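Local coordinates for protein glutamate receptor IIB (Drosophila melanogaster, PDB 4WXJ) that binds the neurotransmitter glutamate through this ligand-binding domain and probably gates a kainate-type cation channel at the Drosophila neuromuscular junction, at residues A[102-106]-A[107-111]; A[189-192]-A[193-197]; A[254-257]-A[258-262]. All blocks are in the same frame, centred on the assembly; numbering follows the deposited sequence.

How the contacts relate
All three contacts are local, each made within one continuous run of chain, and they lie well apart, with nearest atoms about 12 to 13 Å from one another. Contact 1 is partly buried and takes part in the glutamate site itself, where a charged side chain meets the ligand. Contact 2 lies at the surface and is chiefly a backbone turn. It shares a sheet with contact 1, because strands 108-123 and 195-200 are neighbours in it, although the two sit on opposite sides of the chain's centre. Contact 3 combines helical hydrogen bonding with aromatic side chains, Leu256 and Phe261 being buried against two different helices while several charged or polar residues are exposed.

Contact 1 of 3, residues A[102-106]-A[107-111]; sequences ARRSV and VDFTV. With GLU (glutamic acid), chain C.
Val107 N donates to Arg103 O over 3.0 Å at 159°, and the same oxygen also accepts from Val106 N, so two bonds grip this carbonyl where helix 101-104 ends. Val107 CG1 meets Val106 CG2 at 4.2 Å, the two side chains running at a slant to each other, and both valines reach Ile86 on helix 80-86. Next along the chain, Asp108 lies alongside Arg104 and points the same way. Its OD1 sits over the centre of one guanidinium face, 3.1 Å from Arg104 NH2, in a salt bridge that rests on charge alone because no N-H is directed at the oxygen. OD1 also takes Phe109 N on its anti lone pair. Arg104 reaches this place because its chain bends at chi2 (59°), and a water accepts from its NE. The ring of Phe109 turns its edge to both arginines, with CD1 4.1 Å from Arg104 CD and CE1 equally near Arg103 CB. Arg103 itself runs the other way, extended from CG to NE, into the pocket. There NH1 donates to O of the bound glutamate at 2.6 Å, nearly straight at 171°, while NH2 reaches OXT at 2.7 Å; Thr98 O and Gly69 O take further N-H groups of the guanidinium. This edge-on, two-pronged grip on the alpha-carboxylate is the hallmark of the ionotropic glutamate receptor ligand-binding domain, a bilobed fold of the periplasmic-binding-protein class.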
loop_
_atom_site.group_PDB
_atom_site.type_symbol
_atom_site.label_atom_id
_atom_site.label_comp_id
_atom_site.label_asym_id
_atom_site.label_seq_id
_atom_site.Cartn_x
_atom_site.Cartn_y
_atom_site.Cartn_z
ATOM N N ALA A 102 12.019 3.098 8.283
ATOM C CA ALA A 102 12.315 1.824 8.930
ATOM C C ALA A 102 12.597 0.731 7.901
ATOM O O ALA A 102 13.516 -0.070 8.070
ATOM C CB ALA A 102 11.164 1.415 9.833
ATOM N N ARG A 103 11.805 0.700 6.835
ATOM C CA ARG A 103 11.977 -0.305 5.792
ATOM C C ARG A 103 13.276 -0.091 5.026
ATOM O O ARG A 103 14.001 -1.042 4.737
ATOM C CB ARG A 103 10.792 -0.281 4.830
ATOM C CG ARG A 103 9.509 -0.810 5.435
ATOM C CD ARG A 103 8.327 -0.566 4.524
ATOM N NE ARG A 103 7.098 -1.154 5.052
ATOM C CZ ARG A 103 5.893 -0.959 4.528
ATOM N NH1 ARG A 103 5.749 -0.182 3.464
ATOM N NH2 ARG A 103 4.831 -1.535 5.071
ATOM N N ARG A 104 13.569 1.164 4.703
ATOM C CA ARG A 104 14.769 1.495 3.946
ATOM C C ARG A 104 16.035 1.166 4.738
ATOM O O ARG A 104 17.118 1.044 4.165
ATOM C CB ARG A 104 14.753 2.975 3.557
ATOM C CG ARG A 104 15.913 3.420 2.677
ATOM C CD ARG A 104 15.967 2.647 1.367
ATOM N NE ARG A 104 17.057 3.111 0.515
ATOM C CZ ARG A 104 18.319 2.707 0.621
ATOM N NH1 ARG A 104 18.670 1.819 1.543
ATOM N NH2 ARG A 104 19.237 3.194 -0.201
ATOM N N SER A 105 15.892 1.012 6.050
ATOM C CA SER A 105 17.025 0.687 6.911
ATOM C C SER A 105 17.455 -0.772 6.774
ATOM O O SER A 105 18.609 -1.106 7.045
ATOM C CB SER A 105 16.686 0.981 8.373
ATOM O OG SER A 105 16.412 2.357 8.568
ATOM N N VAL A 106 16.531 -1.631 6.351
ATOM C CA VAL A 106 16.779 -3.072 6.304
ATOM C C VAL A 106 16.779 -3.639 4.883
ATOM O O VAL A 106 17.372 -4.689 4.633
ATOM C CB VAL A 106 15.739 -3.839 7.147
ATOM C CG1 VAL A 106 15.940 -3.541 8.626
ATOM C CG2 VAL A 106 14.321 -3.490 6.712
ATOM N N VAL A 107 16.110 -2.954 3.958
ATOM C CA VAL A 107 16.126 -3.348 2.553
ATOM C C VAL A 107 16.303 -2.125 1.665
ATOM O O VAL A 107 16.083 -0.995 2.101
ATOM C CB VAL A 107 14.830 -4.092 2.143
ATOM C CG1 VAL A 107 14.659 -5.360 2.967
ATOM C CG2 VAL A 107 13.609 -3.190 2.288
ATOM N N ASP A 108 16.699 -2.355 0.418
ATOM C CA ASP A 108 16.860 -1.275 -0.549
ATOM C C ASP A 108 15.564 -1.069 -1.324
ATOM O O ASP A 108 14.661 -1.903 -1.273
ATOM C CB ASP A 108 18.010 -1.581 -1.512
ATOM C CG ASP A 108 18.904 -0.381 -1.756
ATOM O OD1 ASP A 108 18.374 0.738 -1.931
ATOM O OD2 ASP A 108 20.139 -0.555 -1.768
ATOM N N PHE A 109 15.481 0.050 -2.036
ATOM C CA PHE A 109 14.339 0.339 -2.895
ATOM C C PHE A 109 14.802 0.850 -4.249
ATOM O O PHE A 109 15.846 1.493 -4.362
ATOM C CB PHE A 109 13.413 1.372 -2.251
ATOM C CG PHE A 109 12.403 0.783 -1.309
ATOM C CD1 PHE A 109 12.679 0.664 0.044
ATOM C CD2 PHE A 109 11.173 0.356 -1.777
ATOM C CE1 PHE A 109 11.746 0.124 0.911
ATOM C CE2 PHE A 109 10.237 -0.182 -0.914
ATOM C CZ PHE A 109 10.525 -0.298 0.431
ATOM N N THR A 110 14.018 0.556 -5.277
ATOM C CA THR A 110 14.231 1.152 -6.585
ATOM C C THR A 110 13.741 2.588 -6.538
ATOM O O THR A 110 13.208 3.036 -5.520
ATOM C CB THR A 110 13.482 0.395 -7.696
ATOM O OG1 THR A 110 12.069 0.496 -7.478
ATOM C CG2 THR A 110 13.887 -1.070 -7.718
ATOM N N VAL A 111 13.923 3.314 -7.634
ATOM C CA VAL A 111 13.229 4.580 -7.804
ATOM C C VAL A 111 11.736 4.287 -7.723
ATOM O O VAL A 111 11.304 3.194 -8.090
ATOM C CB VAL A 111 13.554 5.260 -9.145
ATOM C CG1 VAL A 111 15.003 5.701 -9.183
ATOM C CG2 VAL A 111 13.242 4.327 -10.311
HETATM N N GLU C . 1.226 1.027 1.248
HETATM C CA GLU C . 1.197 0.916 2.733
HETATM C C GLU C . 2.441 0.195 3.236
HETATM O O GLU C . 3.365 -0.064 2.463
HETATM C CB GLU C . -0.065 0.183 3.183
HETATM C CG GLU C . -1.345 0.994 3.047
HETATM C CD GLU C . -1.569 1.976 4.190
HETATM O OE1 GLU C . -2.493 2.808 4.078
HETATM O OE2 GLU C . -0.832 1.920 5.200
HETATM O OXT GLU C . 2.560 -0.140 4.417
HETATM O O HOH W 1 16.160 4.199 -2.304
#

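Contact 2 of 3, residues A[189-192]-A[193-197]; sequences KLSK and GTYAF
Ser191 and Thr194 close a type I' beta turn in which helix 181-191 gives way to strand 195-200, a helix-to-strand connection leading into the sheet in which strand 195-200 neighbours strand 108-123. Lys192 leaves the helix with positive phi (60°), and Gly193 follows at phi 118°, where a CB would be jammed against the carbonyl oxygen of Lys192. Thr194 N then donates to Ser191 O at 3.2 Å, approaching from well above the carbonyl plane. The side chain of Thr194 adds a second bond to the same acceptor: OG1 reaches Ser191 O at 3.1 Å from the same face but tilted much less from the carbonyl plane. It can do so because chi1 (62°) puts OG1 between the backbone N and the carbonyl carbon. The CB of Ser191 is directed toward residues 193-197, while its hydroxyl bonds back to Arg187 O, one turn earlier in the helix. Tyr195 swings its ring away from the turn, taking a cation-pi contact from Arg187 and placing OH on Ala176 O. The closest approach to the serine is thus at the base of the tyrosine, with Tyr195 CB 3.5 Å from Ser191 OG.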
loop_
_atom_site.group_PDB
_atom_site.type_symbol
_atom_site.label_atom_id
_atom_site.label_comp_id
_atom_site.label_asym_id
_atom_site.label_seq_id
_atom_site.Cartn_x
_atom_site.Cartn_y
_atom_site.Cartn_z
ATOM N N LYS A 189 -18.063 0.822 5.560
ATOM C CA LYS A 189 -19.370 0.491 5.005
ATOM C C LYS A 189 -20.318 -0.020 6.089
ATOM O O LYS A 189 -21.456 0.437 6.196
ATOM C CB LYS A 189 -19.222 -0.550 3.889
ATOM C CG LYS A 189 -18.585 0.008 2.621
ATOM C CD LYS A 189 -17.856 -1.058 1.811
ATOM C CE LYS A 189 -18.811 -1.985 1.083
ATOM N NZ LYS A 189 -18.073 -2.948 0.214
ATOM N N LEU A 190 -19.838 -0.957 6.899
ATOM C CA LEU A 190 -20.654 -1.558 7.950
ATOM C C LEU A 190 -21.008 -0.567 9.058
ATOM O O LEU A 190 -22.023 -0.725 9.737
ATOM C CB LEU A 190 -19.926 -2.760 8.557
ATOM C CG LEU A 190 -19.740 -3.979 7.650
ATOM C CD1 LEU A 190 -18.737 -4.946 8.262
ATOM C CD2 LEU A 190 -21.070 -4.674 7.404
ATOM N N SER A 191 -20.170 0.449 9.238
ATOM C CA SER A 191 -20.304 1.372 10.360
ATOM C C SER A 191 -21.295 2.505 10.093
ATOM O O SER A 191 -21.667 3.236 11.011
ATOM C CB SER A 191 -18.934 1.952 10.714
ATOM O OG SER A 191 -18.093 0.952 11.263
ATOM N N LYS A 192 -21.711 2.654 8.839
ATOM C CA LYS A 192 -22.757 3.612 8.475
ATOM C C LYS A 192 -22.404 5.067 8.811
ATOM O O LYS A 192 -23.278 5.938 8.810
ATOM C CB LYS A 192 -24.074 3.226 9.161
ATOM C CG LYS A 192 -25.099 2.595 8.236
ATOM C CD LYS A 192 -24.609 1.273 7.672
ATOM C CE LYS A 192 -25.754 0.481 7.065
ATOM N NZ LYS A 192 -25.276 -0.697 6.294
ATOM N N GLY A 193 -21.129 5.330 9.087
ATOM C CA GLY A 193 -20.652 6.687 9.313
ATOM C C GLY A 193 -20.079 6.944 10.697
ATOM O O GLY A 193 -19.802 8.092 11.052
ATOM N N THR A 194 -19.898 5.884 11.479
ATOM C CA THR A 194 -19.293 6.008 12.803
ATOM C C THR A 194 -17.814 5.625 12.768
ATOM O O THR A 194 -17.143 5.618 13.802
ATOM C CB THR A 194 -20.016 5.130 13.840
ATOM O OG1 THR A 194 -19.909 3.750 13.468
ATOM C CG2 THR A 194 -21.485 5.519 13.935
ATOM N N TYR A 195 -17.309 5.312 11.577
ATOM C CA TYR A 195 -15.901 4.969 11.406
ATOM C C TYR A 195 -15.366 5.477 10.070
ATOM O O TYR A 195 -15.950 5.219 9.017
ATOM C CB TYR A 195 -15.699 3.456 11.506
ATOM C CG TYR A 195 -14.252 3.026 11.392
ATOM C CD1 TYR A 195 -13.398 3.094 12.486
ATOM C CD2 TYR A 195 -13.740 2.552 10.191
ATOM C CE1 TYR A 195 -12.076 2.702 12.386
ATOM C CE2 TYR A 195 -12.420 2.157 10.083
ATOM C CZ TYR A 195 -11.592 2.234 11.182
ATOM O OH TYR A 195 -10.279 1.842 11.077
ATOM N N ALA A 196 -14.254 6.205 10.131
ATOM C CA ALA A 196 -13.574 6.698 8.940
ATOM C C ALA A 196 -12.214 6.019 8.824
ATOM O O ALA A 196 -11.576 5.715 9.830
ATOM C CB ALA A 196 -13.426 8.201 8.997
ATOM N N PHE A 197 -11.775 5.782 7.594
ATOM C CA PHE A 197 -10.557 5.021 7.352
ATOM C C PHE A 197 -9.495 5.902 6.704
ATOM O O PHE A 197 -9.700 6.448 5.620
ATOM C CB PHE A 197 -10.864 3.805 6.471
ATOM C CG PHE A 197 -9.725 2.830 6.353
ATOM C CD1 PHE A 197 -9.118 2.309 7.483
ATOM C CD2 PHE A 197 -9.281 2.413 5.108
ATOM C CE1 PHE A 197 -8.077 1.406 7.375
ATOM C CE2 PHE A 197 -8.243 1.508 4.995
ATOM C CZ PHE A 197 -7.639 1.005 6.129
#

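Contact 3 of 3, residues A[254-257]-A[258-262]; sequences FKLR and NKWFN
The amide of Asn258 stands almost upright on the ring of Phe254, their planes 83° apart. Its ND2 lies over one face of the ring, shifted toward the rim, and comes within 3.3 Å of Phe254 CE2. Two torsions bring the groups together across one helical turn: Phe254 carries CG opposite its backbone N (chi1 178°), while Asn258 has CG beside its own (-68°). On another side of the helix, Trp260 presents the edge of its indole to Leu256, whose CD1 lies in the ring plane, 3.7 Å from both Trp260 CD1 and Trp260 NE1; Leu256 O is at this edge too. Leu256 and Trp260 both pack on Tyr42 of helix 42-54. Lys259 CE lies 3.4 Å above one indole face, toward its rim, and its NZ forms a salt bridge with Asp45, whose OD2 also accepts from Trp260 NE1. Phe261 likewise turns its ring edge to a carbonyl one turn back: CD1 is 3.3 Å from Arg257 O, which lies in the ring plane, and the ring rests against Gln205 and Tyr206 of helix 201-208. The first two i to i+4 bonds are regular, Lys259 N to Lys255 O at 2.9 Å among them, but those made by Trp260 N and Phe261 N are weak as helix 252-261 nears its end. The side chains thus meet mainly through aromatic rings, while the polar ends of Lys259 and Trp260 converge on Asp45, probably tying this helix to helix 42-54 by electrostatics as well as by packing.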
loop_
_atom_site.group_PDB
_atom_site.type_symbol
_atom_site.label_atom_id
_atom_site.label_comp_id
_atom_site.label_asym_id
_atom_site.label_seq_id
_atom_site.Cartn_x
_atom_site.Cartn_y
_atom_site.Cartn_z
ATOM N N PHE A 254 1.629 5.642 -16.932
ATOM C CA PHE A 254 0.401 6.429 -16.980
ATOM C C PHE A 254 -0.763 5.572 -17.477
ATOM O O PHE A 254 -1.836 5.550 -16.874
ATOM C CB PHE A 254 0.588 7.650 -17.885
ATOM C CG PHE A 254 -0.648 8.494 -18.039
ATOM C CD1 PHE A 254 -1.069 9.324 -17.013
ATOM C CD2 PHE A 254 -1.381 8.466 -19.214
ATOM C CE1 PHE A 254 -2.202 10.103 -17.155
ATOM C CE2 PHE A 254 -2.514 9.243 -19.361
ATOM C CZ PHE A 254 -2.923 10.064 -18.330
ATOM N N LYS A 255 -0.540 4.866 -18.580
ATOM C CA LYS A 255 -1.539 3.953 -19.124
ATOM C C LYS A 255 -1.866 2.840 -18.131
ATOM O O LYS A 255 -3.034 2.514 -17.913
ATOM C CB LYS A 255 -1.049 3.339 -20.437
ATOM C CG LYS A 255 -1.073 4.282 -21.633
ATOM C CD LYS A 255 -0.262 3.728 -22.803
ATOM C CE LYS A 255 -0.856 2.443 -23.372
ATOM N NZ LYS A 255 0.203 1.456 -23.735
ATOM N N LEU A 256 -0.826 2.263 -17.538
ATOM C CA LEU A 256 -0.988 1.151 -16.607
ATOM C C LEU A 256 -1.794 1.564 -15.381
ATOM O O LEU A 256 -2.601 0.787 -14.871
ATOM C CB LEU A 256 0.377 0.616 -16.175
ATOM C CG LEU A 256 0.355 -0.599 -15.247
ATOM C CD1 LEU A 256 -0.299 -1.794 -15.919
ATOM C CD2 LEU A 256 1.767 -0.947 -14.792
ATOM N N ARG A 257 -1.569 2.785 -14.906
ATOM C CA ARG A 257 -2.306 3.297 -13.758
ATOM C C ARG A 257 -3.779 3.460 -14.111
ATOM O O ARG A 257 -4.656 3.081 -13.337
ATOM C CB ARG A 257 -1.722 4.630 -13.283
ATOM C CG ARG A 257 -2.407 5.189 -12.045
ATOM C CD ARG A 257 -1.536 6.219 -11.334
ATOM N NE ARG A 257 -2.154 6.694 -10.097
ATOM C CZ ARG A 257 -1.538 7.449 -9.191
ATOM N NH1 ARG A 257 -0.277 7.821 -9.373
ATOM N NH2 ARG A 257 -2.183 7.830 -8.097
ATOM N N ASN A 258 -4.047 4.016 -15.289
ATOM C CA ASN A 258 -5.420 4.208 -15.739
ATOM C C ASN A 258 -6.147 2.876 -15.903
ATOM O O ASN A 258 -7.311 2.753 -15.533
ATOM C CB ASN A 258 -5.449 4.983 -17.058
ATOM C CG ASN A 258 -4.985 6.419 -16.900
ATOM O OD1 ASN A 258 -5.179 7.037 -15.853
ATOM N ND2 ASN A 258 -4.369 6.958 -17.946
ATOM N N LYS A 259 -5.451 1.881 -16.443
ATOM C CA LYS A 259 -6.040 0.564 -16.676
ATOM C C LYS A 259 -6.651 -0.035 -15.409
ATOM O O LYS A 259 -7.727 -0.630 -15.458
ATOM C CB LYS A 259 -4.987 -0.394 -17.237
ATOM C CG LYS A 259 -5.460 -1.841 -17.354
ATOM C CD LYS A 259 -4.371 -2.755 -17.888
ATOM C CE LYS A 259 -4.830 -4.208 -17.886
ATOM N NZ LYS A 259 -3.774 -5.130 -18.374
ATOM N N TRP A 260 -5.965 0.125 -14.281
ATOM C CA TRP A 260 -6.362 -0.543 -13.043
ATOM C C TRP A 260 -7.082 0.366 -12.047
ATOM O O TRP A 260 -7.682 -0.129 -11.095
ATOM C CB TRP A 260 -5.131 -1.160 -12.373
ATOM C CG TRP A 260 -4.548 -2.291 -13.162
ATOM C CD1 TRP A 260 -3.424 -2.260 -13.935
ATOM C CD2 TRP A 260 -5.069 -3.621 -13.266
ATOM N NE1 TRP A 260 -3.210 -3.491 -14.509
ATOM C CE2 TRP A 260 -4.207 -4.345 -14.113
ATOM C CE3 TRP A 260 -6.180 -4.273 -12.720
ATOM C CZ2 TRP A 260 -4.420 -5.684 -14.430
ATOM C CZ3 TRP A 260 -6.390 -5.604 -13.036
ATOM C CH2 TRP A 260 -5.514 -6.294 -13.882
ATOM N N PHE A 261 -7.036 1.680 -12.265
ATOM C CA PHE A 261 -7.614 2.632 -11.312
ATOM C C PHE A 261 -8.723 3.523 -11.883
ATOM O O PHE A 261 -9.326 4.300 -11.144
ATOM C CB PHE A 261 -6.512 3.530 -10.731
ATOM C CG PHE A 261 -5.599 2.821 -9.771
ATOM C CD1 PHE A 261 -4.475 2.148 -10.223
ATOM C CD2 PHE A 261 -5.868 2.828 -8.415
ATOM C CE1 PHE A 261 -3.638 1.495 -9.336
ATOM C CE2 PHE A 261 -5.037 2.180 -7.525
ATOM C CZ PHE A 261 -3.921 1.513 -7.985
ATOM N N ASN A 262 -8.999 3.427 -13.181
ATOM C CA ASN A 262 -10.061 4.246 -13.765
ATOM C C ASN A 262 -11.438 3.758 -13.325
ATOM O O ASN A 262 -11.584 2.633 -12.846
ATOM C CB ASN A 262 -9.986 4.256 -15.296
ATOM C CG ASN A 262 -10.496 2.967 -15.921
ATOM O OD1 ASN A 262 -11.704 2.764 -16.046
ATOM N ND2 ASN A 262 -9.579 2.100 -16.337
#